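Local coordinates for serine--tRNA ligase, cytoplasmic (Candida albicans, PDB 3QO8), which catalyses the two-step attachment of serine to tRNA(Ser), activating serine with ATP to Ser-AMP and then passing it to the acceptor end of the tRNA, at residues N110-S115 / G342-A347; E16-S21 / E30-I35; N5-E10 / S103-V108; A219-L224 / D375-N380; F304-P309 / L381-G386. All coordinates share one frame; numbering follows the deposited sequence.

Contact 1 of 5, residues N110-S115 / G342-A347; sequences NIVHES and GELNNA. With MG (magnesium ion), chain E.
The linker that leaves the long helix 74-107 of the tRNA-binding arm meets a loop of the class II catalytic core where Asn110 lies against Asn346 and Ala347. Two hydrogen bonds define the junction. The backbone N of Asn110 donates to Asn346 O over 2.7 Å, nearly straight at 168° and in the carbonyl plane. The side-chain ND2 of Asn110 reaches Ala347 O at 3.0 Å; this acceptor lies close to the amide plane of Asn110, but the donor stands 38° above the carbonyl plane, so it does not sit on a lone pair. With CG anti to the backbone N (chi1 -158°), the amide is carried past Asn346 to the next carbonyl. ND2 also bonds Thr374 OG1, giving the amide a second polar partner in the core. Farther along, CG1 of Val112 packs at 4.1 Å on CD1 of Leu344, whose side chain also touches Arg25 of helix 15-25.

The carbonyl of Leu344 faces a different partner: its O coordinates a magnesium ion at 2.3 Å. Four waters are the other ligands found, and water 1 donates to Asn346 OD1 at 2.8 Å. The loop that receives Asn110 is therefore itself tied to a metal by one direct and one water-mediated link, and the arm is joined to the core here chiefly through directional bonds to consecutive backbone carbonyls.

Contact 2 of 5, residues E16-S21 / E30-I35; sequences EIIKAS and ELVDEI
Val32 holds CG1 anti to its backbone N (chi1 179°), which leaves CG2 beside that N and pressed against CG2 of Ile18; in Ile18 it is CG2 that stands trans to the backbone N. The two methyls are 3.6 Å apart and form the buried side of an antiparallel helical hairpin in the N-terminal tRNA-binding domain, between helix 15-25 and the start of the long helix 30-65. The axes of the two short helical segments approach to 9.3 Å, and their N-to-C directions differ by 150°.

Lys19 covers the neighbouring flank of Val32. Its CG rests on Val32 CB at 3.8 Å, and CG1 and CG2 are only slightly farther away, so the first part of the lysine chain works as an apolar lid over the valine. The chain brings CE against the Asp33 carboxylate, and the bend at chi4 (85°) turns NZ aside, leaving it at the long distance of a weak bond to OD1. The two side chains cross at about a right angle. This weak hydrogen bond within the salt bridge lies at the exposed margin of the contact, while the Ile18-Val32 methyl pair is on the buried side.

There, Ile18 also touches Phe7, which extends the apolar layer toward the chain's N-terminal segment. The long reach of the ion pair is evident in its atoms: Lys19 NZ lies 3.4 Å from Asp33 OD1, while Lys19 CE is equally close, 3.4 Å, to Asp33 OD2.

Contact 3 of 5, residues N5-E10 / S103-V108; sequences NAFLVE and SKINQV
Phe7, at the end of a short 3-10 turn, faces Ile105 in the last turns of helix 74-107 with their CA atoms 9.2 Å apart, a spacing that leaves the side chains to make the contact without any hydrogen bond across it. The site belongs to the N-terminal tRNA-binding domain, at the base of its long helical arm, and joins the beginning of the chain to the end of the arm's returning helix.

The Phe7 ring bridges two branched residues. With CG anti to the carbonyl carbon (chi1 -62°), the ring extends toward the helix and turns its far end to both of them. Ile105 approaches obliquely, its CG2 4.1 Å from Phe7 CE2. The side chains of Phe7 and Val108, the latter just beyond the helix, point at each other from opposite directions, and Val108 CG2 meets the ring at its edge, near the ring plane.

All three touching residues are buried, and their surroundings close the cluster: Ile18 of helix 15-25 touches both Phe7 and Val108, while Ile35 of helix 30-65 packs on Val108. The turn carrying Phe7 is held by its own backbone bond, Leu8 N to Asn5 O, at 3.0 Å. At the ring edge, one methyl serves two carbons, Val108 CG2 lying 4.1 Å from Phe7 CZ and 4.1 Å from Phe7 CE1.

Contact 4 of 5, residues A219-L224 / D375-N380; sequences AKTAQL and DYQSRN
The hydrogen bonding between Lys220 and Asn380 consists of one bond, from Asn380 ND2 to Lys220 O at 2.8 Å. Its geometry is bent: the N-H...O angle is 138°, the C=O...N angle is 105°, and the oxygen is tilted from the Asn380 amide plane. The donor thus approaches from the flank of the carbonyl and tilted somewhat out of its plane. Asn380 can reach it because its CG is anti to the backbone N (chi1 -155°), directing the amide at the loop.

Packing follows the same pair. Lys220 CB lies 3.6 Å from Asn380 ND2, Lys220 CD comes within 3.7 Å of the backbone O of Asn380, and the aliphatic part of the lysine runs across the asparagine side chain at about a right angle before its end leads away.

A looser polar approach joins Thr221 and Gln377, with OG1 and NE2 3.8 Å apart. Each has a hydrogen-bond partner beyond this pair: Thr221 OG1 uses Ser252 OG, and Gln377 NE2 uses Glu248 OE2.

Within the helical segment, Arg379 and Asp375 form a salt bridge with weak individual bonds. The Gln377 side chain is about 8 Å from the bound seryl-adenylate analogue, and its link to Glu248, a serine-binding residue by similarity, is consistent with a second-shell position beside the serine pocket of a class II synthetase.

Contact 5 of 5, residues F304-P309 / L381-G386; sequences FVLTEP and LEIRCG
Leu306 and Ile383 meet through single methyls, CD2 of the leucine lying 4.0 Å from CG2 of the isoleucine, with the two side chains crossing at about a right angle. Ile383 has CG2 anti to its backbone N while CG1 lies beside that N (chi1 -51°), which gives the shorter branch to the leucine. At the other end of the contact, Cys385 SG packs 3.8 Å from Pro309 CD and 4.1 Å from Glu308 CA. No hydrogen bond crosses between the segments.

The next layer fixes both backbones. Strand 297-307 is bonded on one flank through Leu306 with Val269 and on the other through Thr307 with His399. Where it ends, Thr307 OG1 donates to Glu308 O at 2.8 Å, from above the carbonyl plane, just ahead of Pro309. On the opposing segment, Glu382 has positive phi (54°) and closes helix 376-381 with a Schellman motif, turning the chain into the strand that carries Cys385. Val398 touches both Ile383 and Cys385, continuing the apolar layer.

This is side-chain packing of a helix-to-strand connection over the end of a central strand in the largely antiparallel sheet that characterises the class II aminoacyl-tRNA synthetase catalytic domain.

In the fold
Contacts 2 and 3 build one apolar cluster in the N-terminal domain, with Ile35 CD1 lying 3.5 Å from Val108 CG2; contact 3 is buried, whereas contact 2 reaches the surface at its ion pair. Contact 1 is also buried but mainly polar, and links that domain to the catalytic core; Ser21 OG and Val112 N, 2.9 Å apart, probably bond it to helix 15-25. Contacts 4 and 5 share helix 376-381 and its continuation: contact 4 is a polar surface contact near the serine site, contact 5 a buried apolar one. Tyr376 ties the two regions together, its OH 2.6 Å from Val108 O and its ring packed against Asn110 and Ala347.

Contact 1 of 5, residues N110-S115 / G342-A347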
# COMPACT_ATOMS: atom_id res chain seq x y z
N ASN A 110 18.29 12.92 -19.82
CA ASN A 110 19.70 12.81 -19.48
C ASN A 110 20.52 12.47 -20.74
O ASN A 110 19.99 11.89 -21.70
CB ASN A 110 19.87 11.72 -18.42
CG ASN A 110 21.15 11.87 -17.63
OD1 ASN A 110 21.94 12.76 -17.88
ND2 ASN A 110 21.34 11.00 -16.64
N ILE A 111 21.80 12.82 -20.73
CA ILE A 111 22.67 12.51 -21.88
C ILE A 111 22.86 11.02 -22.02
O ILE A 111 23.40 10.36 -21.13
CB ILE A 111 24.07 13.14 -21.73
CG1 ILE A 111 23.96 14.65 -21.52
CG2 ILE A 111 24.93 12.80 -22.96
CD1 ILE A 111 23.00 15.30 -22.45
N VAL A 112 22.41 10.48 -23.15
CA VAL A 112 22.59 9.06 -23.42
C VAL A 112 24.06 8.69 -23.55
O VAL A 112 24.80 9.28 -24.34
CB VAL A 112 21.84 8.62 -24.68
CG1 VAL A 112 22.08 7.14 -24.92
CG2 VAL A 112 20.36 8.92 -24.54
N HIS A 113 24.47 7.70 -22.77
CA HIS A 113 25.85 7.26 -22.75
C HIS A 113 26.26 6.75 -24.13
O HIS A 113 25.48 6.08 -24.82
CB HIS A 113 26.03 6.18 -21.69
CG HIS A 113 27.46 5.83 -21.42
ND1 HIS A 113 28.05 4.69 -21.90
CD2 HIS A 113 28.41 6.49 -20.71
CE1 HIS A 113 29.31 4.65 -21.50
NE2 HIS A 113 29.55 5.72 -20.77
N GLU A 114 27.46 7.11 -24.55
CA GLU A 114 27.96 6.76 -25.88
C GLU A 114 27.93 5.28 -26.21
O GLU A 114 27.93 4.90 -27.38
CB GLU A 114 29.38 7.29 -26.07
CG GLU A 114 29.45 8.80 -26.23
CD GLU A 114 28.80 9.27 -27.53
OE1 GLU A 114 28.45 8.40 -28.36
OE2 GLU A 114 28.65 10.50 -27.71
N SER A 115 27.89 4.43 -25.20
CA SER A 115 27.91 3.00 -25.44
C SER A 115 26.52 2.44 -25.77
O SER A 115 26.41 1.28 -26.15
CB SER A 115 28.49 2.25 -24.24
OG SER A 115 27.56 2.24 -23.17
N GLY A 342 16.05 4.79 -27.62
CA GLY A 342 14.68 5.25 -27.76
C GLY A 342 13.73 4.74 -26.70
O GLY A 342 12.58 5.18 -26.63
N GLU A 343 14.21 3.82 -25.86
CA GLU A 343 13.41 3.22 -24.80
C GLU A 343 13.90 3.59 -23.39
O GLU A 343 13.47 3.00 -22.41
CB GLU A 343 13.43 1.70 -24.95
CG GLU A 343 12.74 1.21 -26.20
CD GLU A 343 11.23 1.26 -26.06
OE1 GLU A 343 10.71 0.63 -25.12
OE2 GLU A 343 10.57 1.93 -26.88
N LEU A 344 14.82 4.55 -23.30
CA LEU A 344 15.28 5.01 -21.99
C LEU A 344 14.35 6.09 -21.45
O LEU A 344 13.96 6.99 -22.18
CB LEU A 344 16.70 5.59 -22.09
CG LEU A 344 17.81 4.66 -22.55
CD1 LEU A 344 19.14 5.40 -22.61
CD2 LEU A 344 17.89 3.44 -21.64
N ASN A 345 14.01 6.01 -20.17
CA ASN A 345 13.30 7.12 -19.52
C ASN A 345 14.25 8.30 -19.36
O ASN A 345 15.47 8.13 -19.50
CB ASN A 345 12.66 6.69 -18.18
CG ASN A 345 13.68 6.50 -17.06
OD1 ASN A 345 14.76 7.08 -17.07
ND2 ASN A 345 13.31 5.71 -16.06
N ASN A 346 13.72 9.49 -19.05
CA ASN A 346 14.51 10.71 -18.99
C ASN A 346 15.73 10.62 -18.07
O ASN A 346 16.78 11.19 -18.37
CB ASN A 346 13.67 11.90 -18.52
CG ASN A 346 12.60 12.30 -19.52
OD1 ASN A 346 12.59 11.83 -20.65
ND2 ASN A 346 11.70 13.18 -19.09
N ALA A 347 15.60 9.93 -16.94
CA ALA A 347 16.67 9.95 -15.96
C ALA A 347 17.86 9.07 -16.34
O ALA A 347 18.99 9.35 -15.95
CB ALA A 347 16.13 9.58 -14.55
MG MG E . 12.46 8.21 -23.50
O HOH W 1 13.47 10.48 -22.92
O HOH W 2 10.50 8.45 -21.87
O HOH W 3 14.37 7.81 -25.07
O HOH W 4 10.88 9.39 -24.91

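Contact 2 of 5, residues E16-S21 / E30-I35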
# COMPACT_ATOMS: atom_id res chain seq x y z
N GLU A 16 25.68 20.64 -28.48
CA GLU A 16 25.67 19.67 -29.57
C GLU A 16 25.46 18.26 -29.04
O GLU A 16 24.69 17.47 -29.59
CB GLU A 16 26.99 19.71 -30.38
CG GLU A 16 27.38 21.09 -30.92
CD GLU A 16 26.32 21.70 -31.83
OE1 GLU A 16 25.47 20.94 -32.35
OE2 GLU A 16 26.34 22.94 -32.01
N ILE A 17 26.18 17.94 -27.97
CA ILE A 17 26.06 16.66 -27.29
C ILE A 17 24.62 16.43 -26.85
O ILE A 17 24.07 15.32 -26.95
CB ILE A 17 26.97 16.63 -26.04
CG1 ILE A 17 28.44 16.63 -26.47
CG2 ILE A 17 26.68 15.42 -25.18
CD1 ILE A 17 29.40 16.79 -25.31
N ILE A 18 23.99 17.49 -26.35
CA ILE A 18 22.62 17.38 -25.88
C ILE A 18 21.66 17.14 -27.04
O ILE A 18 20.75 16.31 -26.94
CB ILE A 18 22.18 18.61 -25.05
CG1 ILE A 18 23.12 18.81 -23.85
CG2 ILE A 18 20.76 18.43 -24.56
CD1 ILE A 18 22.81 20.06 -23.00
N LYS A 19 21.88 17.83 -28.16
CA LYS A 19 21.04 17.64 -29.35
C LYS A 19 21.17 16.22 -29.89
O LYS A 19 20.19 15.60 -30.29
CB LYS A 19 21.42 18.63 -30.46
CG LYS A 19 21.04 20.08 -30.19
CD LYS A 19 20.82 20.81 -31.51
CE LYS A 19 20.72 22.32 -31.34
NZ LYS A 19 22.06 22.97 -31.31
N ALA A 20 22.40 15.71 -29.93
CA ALA A 20 22.64 14.35 -30.40
C ALA A 20 21.89 13.38 -29.48
O ALA A 20 21.29 12.42 -29.94
CB ALA A 20 24.12 14.04 -30.42
N SER A 21 21.91 13.66 -28.18
CA SER A 21 21.26 12.77 -27.23
C SER A 21 19.76 12.80 -27.47
O SER A 21 19.12 11.75 -27.52
CB SER A 21 21.56 13.19 -25.79
OG SER A 21 20.92 12.33 -24.87
N GLU A 30 14.71 20.59 -30.92
CA GLU A 30 14.42 22.02 -30.89
C GLU A 30 14.56 22.58 -29.48
O GLU A 30 15.05 23.70 -29.30
CB GLU A 30 13.01 22.28 -31.42
CG GLU A 30 12.80 21.88 -32.87
CD GLU A 30 11.36 22.06 -33.33
OE1 GLU A 30 10.44 21.73 -32.55
OE2 GLU A 30 11.16 22.54 -34.46
N LEU A 31 14.14 21.80 -28.50
CA LEU A 31 14.22 22.19 -27.09
C LEU A 31 15.55 22.85 -26.76
O LEU A 31 15.59 23.82 -26.00
CB LEU A 31 14.04 20.97 -26.18
CG LEU A 31 12.70 20.79 -25.46
CD1 LEU A 31 11.57 20.72 -26.47
CD2 LEU A 31 12.73 19.54 -24.61
N VAL A 32 16.64 22.32 -27.31
CA VAL A 32 17.97 22.80 -26.95
C VAL A 32 18.21 24.25 -27.36
O VAL A 32 18.63 25.08 -26.54
CB VAL A 32 19.07 21.87 -27.48
CG1 VAL A 32 20.44 22.41 -27.11
CG2 VAL A 32 18.87 20.48 -26.91
N ASP A 33 17.94 24.57 -28.63
CA ASP A 33 18.06 25.94 -29.10
C ASP A 33 17.16 26.89 -28.31
O ASP A 33 17.57 28.00 -27.97
CB ASP A 33 17.75 26.02 -30.59
CG ASP A 33 18.87 25.47 -31.46
OD1 ASP A 33 20.05 25.77 -31.17
OD2 ASP A 33 18.57 24.73 -32.42
N GLU A 34 15.94 26.46 -28.02
CA GLU A 34 14.99 27.28 -27.25
C GLU A 34 15.53 27.58 -25.87
O GLU A 34 15.40 28.70 -25.37
CB GLU A 34 13.64 26.57 -27.14
CG GLU A 34 13.04 26.24 -28.50
CD GLU A 34 11.70 25.54 -28.39
OE1 GLU A 34 11.25 25.29 -27.25
OE2 GLU A 34 11.10 25.25 -29.45
N ILE A 35 16.10 26.57 -25.24
CA ILE A 35 16.65 26.72 -23.91
C ILE A 35 17.77 27.76 -23.94
O ILE A 35 17.84 28.64 -23.09
CB ILE A 35 17.13 25.37 -23.36
CG1 ILE A 35 15.92 24.55 -22.91
CG2 ILE A 35 18.12 25.56 -22.22
CD1 ILE A 35 16.18 23.08 -22.81

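Contact 3 of 5, residues N5-E10 / S103-V108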
# COMPACT_ATOMS: atom_id res chain seq x y z
N ASN A 5 24.33 25.05 -17.27
CA ASN A 5 25.58 25.33 -17.95
C ASN A 5 25.91 24.32 -19.05
O ASN A 5 26.69 24.61 -19.96
CB ASN A 5 26.73 25.47 -16.95
CG ASN A 5 26.69 26.79 -16.20
OD1 ASN A 5 25.88 27.66 -16.52
ND2 ASN A 5 27.55 26.94 -15.21
N ALA A 6 25.30 23.14 -18.98
CA ALA A 6 25.51 22.13 -20.01
C ALA A 6 25.06 22.62 -21.39
O ALA A 6 25.57 22.17 -22.41
CB ALA A 6 24.78 20.83 -19.66
N PHE A 7 24.10 23.54 -21.41
CA PHE A 7 23.56 24.06 -22.67
C PHE A 7 24.37 25.24 -23.21
O PHE A 7 24.12 25.72 -24.31
CB PHE A 7 22.10 24.51 -22.48
CG PHE A 7 21.17 23.40 -22.08
CD1 PHE A 7 20.35 22.79 -23.02
CD2 PHE A 7 21.11 22.97 -20.76
CE1 PHE A 7 19.50 21.76 -22.67
CE2 PHE A 7 20.26 21.94 -20.39
CZ PHE A 7 19.45 21.33 -21.35
N LEU A 8 25.33 25.72 -22.42
CA LEU A 8 25.98 27.00 -22.70
C LEU A 8 27.45 26.83 -23.06
O LEU A 8 28.29 26.57 -22.19
CB LEU A 8 25.82 27.92 -21.50
CG LEU A 8 24.36 28.08 -21.08
CD1 LEU A 8 24.23 28.84 -19.77
CD2 LEU A 8 23.57 28.74 -22.21
N VAL A 9 27.75 26.98 -24.34
CA VAL A 9 29.11 26.86 -24.84
C VAL A 9 30.05 27.79 -24.08
O VAL A 9 31.18 27.43 -23.77
CB VAL A 9 29.18 27.20 -26.35
CG1 VAL A 9 30.51 27.83 -26.69
CG2 VAL A 9 28.96 25.95 -27.18
N GLU A 10 29.56 28.99 -23.78
CA GLU A 10 30.39 30.01 -23.14
C GLU A 10 30.69 29.65 -21.69
O GLU A 10 31.58 30.22 -21.07
CB GLU A 10 29.71 31.37 -23.23
CG GLU A 10 28.39 31.46 -22.45
CD GLU A 10 27.17 31.08 -23.28
OE1 GLU A 10 27.26 30.16 -24.13
OE2 GLU A 10 26.10 31.71 -23.08
N SER A 103 11.42 25.05 -16.88
CA SER A 103 10.38 24.17 -17.39
C SER A 103 10.85 23.45 -18.64
O SER A 103 10.57 22.26 -18.83
CB SER A 103 9.12 24.97 -17.72
OG SER A 103 8.24 24.23 -18.54
N LYS A 104 11.55 24.18 -19.51
CA LYS A 104 12.07 23.60 -20.73
C LYS A 104 13.20 22.63 -20.43
O LYS A 104 13.23 21.52 -20.95
CB LYS A 104 12.54 24.69 -21.69
CG LYS A 104 11.39 25.41 -22.39
CD LYS A 104 11.90 26.32 -23.50
CE LYS A 104 10.74 26.98 -24.24
NZ LYS A 104 9.81 25.98 -24.83
N ILE A 105 14.13 23.04 -19.58
CA ILE A 105 15.25 22.18 -19.23
C ILE A 105 14.75 20.87 -18.63
O ILE A 105 15.31 19.80 -18.87
CB ILE A 105 16.21 22.88 -18.28
CG1 ILE A 105 16.93 24.01 -19.02
CG2 ILE A 105 17.19 21.87 -17.69
CD1 ILE A 105 17.71 24.92 -18.12
N ASN A 106 13.66 20.96 -17.87
CA ASN A 106 13.07 19.79 -17.25
C ASN A 106 12.59 18.75 -18.26
O ASN A 106 12.51 17.56 -17.94
CB ASN A 106 11.92 20.20 -16.33
CG ASN A 106 11.27 19.02 -15.65
OD1 ASN A 106 11.89 18.38 -14.80
ND2 ASN A 106 10.03 18.72 -16.02
N GLN A 107 12.27 19.19 -19.46
CA GLN A 107 11.81 18.29 -20.51
C GLN A 107 12.94 17.50 -21.18
O GLN A 107 12.69 16.47 -21.80
CB GLN A 107 11.04 19.07 -21.58
CG GLN A 107 9.83 19.81 -21.08
CD GLN A 107 9.09 20.51 -22.20
OE1 GLN A 107 8.79 19.89 -23.22
NE2 GLN A 107 8.82 21.79 -22.02
N VAL A 108 14.18 17.97 -21.04
CA VAL A 108 15.31 17.33 -21.70
C VAL A 108 15.81 16.11 -20.92
O VAL A 108 16.14 16.20 -19.74
CB VAL A 108 16.48 18.32 -21.90
CG1 VAL A 108 17.65 17.64 -22.60
CG2 VAL A 108 16.01 19.54 -22.69

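Contact 4 of 5, residues A219-L224 / D375-N380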
# COMPACT_ATOMS: atom_id res chain seq x y z
N ALA A 219 7.32 14.99 -7.63
CA ALA A 219 7.58 15.74 -8.85
C ALA A 219 9.07 15.95 -9.10
O ALA A 219 9.48 16.17 -10.23
CB ALA A 219 6.84 17.08 -8.80
N LYS A 220 9.89 15.84 -8.06
CA LYS A 220 11.33 16.03 -8.25
C LYS A 220 12.05 14.75 -8.71
O LYS A 220 13.22 14.79 -9.11
CB LYS A 220 12.00 16.57 -6.98
CG LYS A 220 11.56 17.99 -6.59
CD LYS A 220 12.55 18.60 -5.61
CE LYS A 220 12.06 19.91 -5.02
NZ LYS A 220 11.47 19.73 -3.66
N THR A 221 11.37 13.62 -8.67
CA THR A 221 12.04 12.39 -9.05
C THR A 221 11.35 11.60 -10.16
O THR A 221 11.98 10.79 -10.83
CB THR A 221 12.35 11.50 -7.83
OG1 THR A 221 13.23 10.43 -8.22
CG2 THR A 221 11.07 10.97 -7.20
N ALA A 222 10.06 11.86 -10.38
CA ALA A 222 9.31 11.20 -11.44
C ALA A 222 9.10 12.13 -12.64
O ALA A 222 8.93 13.34 -12.46
CB ALA A 222 7.96 10.71 -10.92
N GLN A 223 9.12 11.57 -13.84
CA GLN A 223 8.87 12.38 -15.04
C GLN A 223 7.37 12.52 -15.29
O GLN A 223 6.58 11.72 -14.80
CB GLN A 223 9.60 11.81 -16.28
CG GLN A 223 9.19 10.40 -16.71
CD GLN A 223 10.04 9.87 -17.90
OE1 GLN A 223 11.20 9.51 -17.73
NE2 GLN A 223 9.44 9.82 -19.09
N LEU A 224 7.00 13.54 -16.07
CA LEU A 224 5.60 13.87 -16.33
C LEU A 224 4.76 12.67 -16.77
O LEU A 224 3.63 12.48 -16.30
CB LEU A 224 5.49 14.97 -17.38
CG LEU A 224 4.07 15.33 -17.81
CD1 LEU A 224 3.27 15.83 -16.61
CD2 LEU A 224 4.08 16.37 -18.92
N ASP A 375 23.78 12.18 -12.45
CA ASP A 375 23.33 13.20 -11.49
C ASP A 375 22.05 13.91 -11.89
O ASP A 375 21.81 15.03 -11.46
CB ASP A 375 24.43 14.24 -11.23
CG ASP A 375 24.91 14.91 -12.52
OD1 ASP A 375 24.17 14.87 -13.53
OD2 ASP A 375 26.02 15.48 -12.51
N TYR A 376 21.24 13.27 -12.73
CA TYR A 376 20.01 13.88 -13.23
C TYR A 376 19.02 14.11 -12.09
O TYR A 376 18.41 15.17 -11.98
CB TYR A 376 19.39 12.95 -14.28
CG TYR A 376 18.28 13.53 -15.14
CD1 TYR A 376 18.58 14.27 -16.27
CD2 TYR A 376 16.95 13.30 -14.83
CE1 TYR A 376 17.57 14.78 -17.08
CE2 TYR A 376 15.93 13.80 -15.62
CZ TYR A 376 16.25 14.54 -16.74
OH TYR A 376 15.26 15.04 -17.56
N GLN A 377 18.87 13.11 -11.22
CA GLN A 377 17.93 13.22 -10.11
C GLN A 377 18.55 13.97 -8.93
O GLN A 377 17.90 14.79 -8.29
CB GLN A 377 17.46 11.83 -9.66
CG GLN A 377 16.72 11.07 -10.76
CD GLN A 377 16.81 9.57 -10.57
OE1 GLN A 377 17.88 9.03 -10.32
NE2 GLN A 377 15.67 8.90 -10.65
N SER A 378 19.82 13.69 -8.66
CA SER A 378 20.49 14.31 -7.53
C SER A 378 20.64 15.82 -7.69
O SER A 378 20.62 16.54 -6.71
CB SER A 378 21.85 13.65 -7.31
OG SER A 378 22.60 13.66 -8.49
N ARG A 379 20.78 16.30 -8.93
CA ARG A 379 20.77 17.75 -9.16
C ARG A 379 19.42 18.31 -8.72
O ARG A 379 19.35 19.33 -8.05
CB ARG A 379 21.05 18.09 -10.64
CG ARG A 379 21.01 19.59 -10.95
CD ARG A 379 21.53 19.91 -12.38
NE ARG A 379 22.96 19.64 -12.51
CZ ARG A 379 23.46 18.52 -13.01
NH1 ARG A 379 22.66 17.56 -13.47
NH2 ARG A 379 24.78 18.36 -13.07
N ASN A 380 18.35 17.63 -9.09
CA ASN A 380 17.01 18.12 -8.75
C ASN A 380 16.75 18.04 -7.24
O ASN A 380 16.12 18.93 -6.66
CB ASN A 380 15.95 17.35 -9.53
CG ASN A 380 14.67 18.13 -9.69
OD1 ASN A 380 14.65 19.35 -9.53
ND2 ASN A 380 13.59 17.45 -10.03

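Contact 5 of 5, residues F304-P309 / L381-G386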
# COMPACT_ATOMS: atom_id res chain seq x y z
N PHE A 304 19.33 0.52 -4.48
CA PHE A 304 19.48 1.94 -4.75
C PHE A 304 20.82 2.39 -4.20
O PHE A 304 21.14 2.17 -3.03
CB PHE A 304 18.35 2.80 -4.16
CG PHE A 304 18.42 4.25 -4.61
CD1 PHE A 304 17.74 4.67 -5.75
CD2 PHE A 304 19.22 5.15 -3.94
CE1 PHE A 304 17.82 5.98 -6.18
CE2 PHE A 304 19.32 6.48 -4.37
CZ PHE A 304 18.62 6.89 -5.49
N VAL A 305 21.61 3.03 -5.06
CA VAL A 305 22.99 3.35 -4.71
C VAL A 305 23.34 4.77 -5.09
O VAL A 305 22.96 5.25 -6.15
CB VAL A 305 23.98 2.40 -5.43
CG1 VAL A 305 25.42 2.71 -5.01
CG2 VAL A 305 23.64 0.94 -5.13
N LEU A 306 24.07 5.44 -4.20
CA LEU A 306 24.64 6.74 -4.47
C LEU A 306 26.15 6.57 -4.45
O LEU A 306 26.69 5.92 -3.56
CB LEU A 306 24.22 7.75 -3.39
CG LEU A 306 22.73 8.04 -3.18
CD1 LEU A 306 22.09 6.93 -2.37
CD2 LEU A 306 22.56 9.35 -2.40
N THR A 307 26.82 7.13 -5.45
CA THR A 307 28.26 7.01 -5.56
C THR A 307 28.84 8.35 -6.00
O THR A 307 28.11 9.26 -6.40
CB THR A 307 28.67 6.03 -6.70
OG1 THR A 307 28.47 6.67 -7.97
CG2 THR A 307 27.86 4.75 -6.67
N GLU A 308 30.16 8.44 -5.96
CA GLU A 308 30.87 9.55 -6.58
C GLU A 308 30.68 9.49 -8.09
O GLU A 308 30.58 8.41 -8.67
CB GLU A 308 32.36 9.49 -6.26
CG GLU A 308 32.66 9.42 -4.78
CD GLU A 308 34.13 9.64 -4.50
OE1 GLU A 308 34.76 8.75 -3.89
OE2 GLU A 308 34.66 10.71 -4.88
N PRO A 309 30.62 10.66 -8.73
CA PRO A 309 30.46 10.72 -10.19
C PRO A 309 31.46 9.81 -10.92
O PRO A 309 31.12 9.17 -11.91
CB PRO A 309 30.73 12.19 -10.51
CG PRO A 309 30.26 12.92 -9.28
CD PRO A 309 30.57 12.01 -8.11
N LEU A 381 17.27 17.00 -6.60
CA LEU A 381 17.06 16.77 -5.17
C LEU A 381 18.15 17.42 -4.32
O LEU A 381 18.11 17.34 -3.08
CB LEU A 381 17.01 15.26 -4.92
CG LEU A 381 15.77 14.59 -5.52
CD1 LEU A 381 15.99 13.09 -5.74
CD2 LEU A 381 14.55 14.84 -4.63
N GLU A 382 19.11 18.05 -4.98
CA GLU A 382 20.24 18.71 -4.31
C GLU A 382 20.98 17.77 -3.37
O GLU A 382 21.07 18.01 -2.16
CB GLU A 382 19.77 19.96 -3.56
CG GLU A 382 19.13 21.02 -4.45
CD GLU A 382 20.13 21.74 -5.34
OE1 GLU A 382 21.35 21.55 -5.15
OE2 GLU A 382 19.70 22.50 -6.23
N ILE A 383 21.52 16.69 -3.93
CA ILE A 383 22.33 15.75 -3.16
C ILE A 383 23.78 15.92 -3.57
O ILE A 383 24.24 15.36 -4.56
CB ILE A 383 21.87 14.30 -3.36
CG1 ILE A 383 20.37 14.18 -3.12
CG2 ILE A 383 22.66 13.36 -2.43
CD1 ILE A 383 19.80 12.77 -3.41
N ARG A 384 24.51 16.73 -2.80
CA ARG A 384 25.84 17.16 -3.21
C ARG A 384 26.93 16.15 -2.86
O ARG A 384 26.82 15.38 -1.91
CB ARG A 384 26.18 18.54 -2.62
CG ARG A 384 25.23 19.63 -3.06
CD ARG A 384 25.64 21.00 -2.56
NE ARG A 384 26.94 21.40 -3.08
CZ ARG A 384 27.43 22.64 -3.01
NH1 ARG A 384 26.70 23.61 -2.44
NH2 ARG A 384 28.63 22.92 -3.51
N CYS A 385 27.99 16.19 -3.66
CA CYS A 385 29.12 15.30 -3.49
C CYS A 385 30.43 16.09 -3.47
O CYS A 385 30.76 16.79 -4.43
CB CYS A 385 29.16 14.29 -4.64
SG CYS A 385 30.46 13.05 -4.46
N GLY A 386 31.16 15.97 -2.37
CA GLY A 386 32.49 16.56 -2.24
C GLY A 386 32.57 18.07 -2.41
O GLY A 386 31.55 18.77 -2.41